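Local coordinates for Sts-2 protein (Mus musculus, PDB 3D4I) that acts as an acid-dependent phosphatase through its 2H-phosphatase domain, and is a suppressor of T-cell receptor signalling that forms homodimers, at the interface of chains A and B. Coordinates in Å, arbitrary orientation; residue numbers count along the deposited sequence, not the author numbering. Chains: chain A/B, Sts-2 protein.

The interface of chains A and B. Residues chain A 44, 264-266; chain B 232, 257-259.
The ring of A:Phe266 offers one face to B:Pro232, whose CD lies off-centre over it, 3.5 Å from ring atom CG, while the pyrrolidine crosses the phenyl side chain at about a right angle. CG of the proline continues this apolar contact onto A:Phe266 CB. CG of A:Phe266 lies anti to the backbone N (chi1 175°), which carries the ring toward B:Pro232 and away from the N-H that B:Thr257 engages. There the threonine hydroxyl OG1 accepts from A:Phe266 N at 3.1 Å and donates to A:Phe266 O, the donor tilted 16° from the carbonyl plane. The second flat group, the carboxylate of A:Asp44, is covered on one face by the carbonyl oxygen of B:Thr257, 3.2 Å from CG, and is gripped in a fork at its oxygen edge by B:Thr259. The backbone N of B:Thr259 reaches the syn lone pair of OD1 at 3.0 Å, and its hydroxyl OG1 donates to OD2 at 2.7 Å from the syn side, but 22° out of the carboxylate plane. This paired grip fixes the carboxylate's rotation; an alanine here would probably leave the amide and hydroxyl of B:Thr259 without their mates across the interface. Between the two flat groups, A:Val265 CG2 packs on the methyl of B:Thr257. Chain A's C-terminal segment thus lies against its partner in a two-fold homodimer interface, where the twin contact repeats these bonds. A:Ser264 OG braces the segment internally, donating to A:Val265 O at 3.1 Å from above the carbonyl plane.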
loop_
_atom_site.group_PDB
_atom_site.type_symbol
_atom_site.label_atom_id
_atom_site.label_comp_id
_atom_site.label_asym_id
_atom_site.label_seq_id
_atom_site.Cartn_x
_atom_site.Cartn_y
_atom_site.Cartn_z
ATOM N N ASP A 44 -14.893 -2.814 -3.393
ATOM C CA ASP A 44 -13.959 -2.649 -2.260
ATOM C C ASP A 44 -12.858 -1.749 -2.801
ATOM O O ASP A 44 -12.583 -1.767 -3.990
ATOM C CB ASP A 44 -13.419 -4.026 -1.842
ATOM C CG ASP A 44 -12.459 -3.992 -0.642
ATOM O OD1 ASP A 44 -11.293 -3.517 -0.761
ATOM O OD2 ASP A 44 -12.838 -4.554 0.412
ATOM N N SER A 264 -8.317 -6.167 7.164
ATOM C CA SER A 264 -9.515 -7.004 7.092
ATOM C C SER A 264 -10.683 -6.256 6.483
ATOM O O SER A 264 -10.766 -5.026 6.598
ATOM C CB SER A 264 -9.941 -7.440 8.485
ATOM O OG SER A 264 -10.630 -6.341 9.093
ATOM N N VAL A 265 -11.603 -7.012 5.867
ATOM C CA VAL A 265 -12.897 -6.475 5.440
ATOM C C VAL A 265 -13.642 -5.989 6.700
ATOM O O VAL A 265 -13.453 -6.567 7.770
ATOM C CB VAL A 265 -13.723 -7.542 4.630
ATOM C CG1 VAL A 265 -14.168 -8.722 5.511
ATOM C CG2 VAL A 265 -14.914 -6.912 3.921
ATOM N N PHE A 266 -14.443 -4.927 6.577
ATOM C CA PHE A 266 -15.116 -4.310 7.738
ATOM C C PHE A 266 -16.404 -3.544 7.420
ATOM O O PHE A 266 -16.428 -2.648 6.572
ATOM C CB PHE A 266 -14.149 -3.350 8.439
ATOM C CG PHE A 266 -14.758 -2.571 9.570
ATOM C CD1 PHE A 266 -15.031 -3.184 10.787
ATOM C CD2 PHE A 266 -15.018 -1.212 9.435
ATOM C CE1 PHE A 266 -15.572 -2.454 11.848
ATOM C CE2 PHE A 266 -15.553 -0.479 10.487
ATOM C CZ PHE A 266 -15.833 -1.100 11.692
ATOM N N PRO B 232 -10.257 -2.473 11.541
ATOM C CA PRO B 232 -9.050 -2.353 10.696
ATOM C C PRO B 232 -8.644 -0.894 10.459
ATOM O O PRO B 232 -9.421 0.022 10.715
ATOM C CB PRO B 232 -9.501 -2.987 9.369
ATOM C CG PRO B 232 -10.946 -2.643 9.293
ATOM C CD PRO B 232 -11.447 -2.810 10.737
ATOM N N THR B 257 -15.414 -0.489 1.835
ATOM C CA THR B 257 -14.378 -0.968 2.752
ATOM C C THR B 257 -13.066 -1.225 1.980
ATOM O O THR B 257 -13.063 -1.205 0.756
ATOM C CB THR B 257 -14.869 -2.280 3.421
ATOM O OG1 THR B 257 -14.029 -2.608 4.541
ATOM C CG2 THR B 257 -14.891 -3.405 2.422
ATOM N N LEU B 258 -11.975 -1.461 2.707
ATOM C CA LEU B 258 -10.663 -1.732 2.127
ATOM C C LEU B 258 -10.140 -3.024 2.727
ATOM O O LEU B 258 -9.993 -3.130 3.950
ATOM C CB LEU B 258 -9.686 -0.588 2.419
ATOM C CG LEU B 258 -8.206 -0.900 2.165
ATOM C CD1 LEU B 258 -7.969 -1.183 0.684
ATOM C CD2 LEU B 258 -7.267 0.177 2.690
ATOM N N THR B 259 -9.892 -3.997 1.856
ATOM C CA THR B 259 -9.405 -5.318 2.228
ATOM C C THR B 259 -8.123 -5.571 1.414
ATOM O O THR B 259 -8.163 -5.519 0.181
ATOM C CB THR B 259 -10.447 -6.407 1.820
ATOM O OG1 THR B 259 -11.744 -6.083 2.364
ATOM C CG2 THR B 259 -10.024 -7.787 2.326
#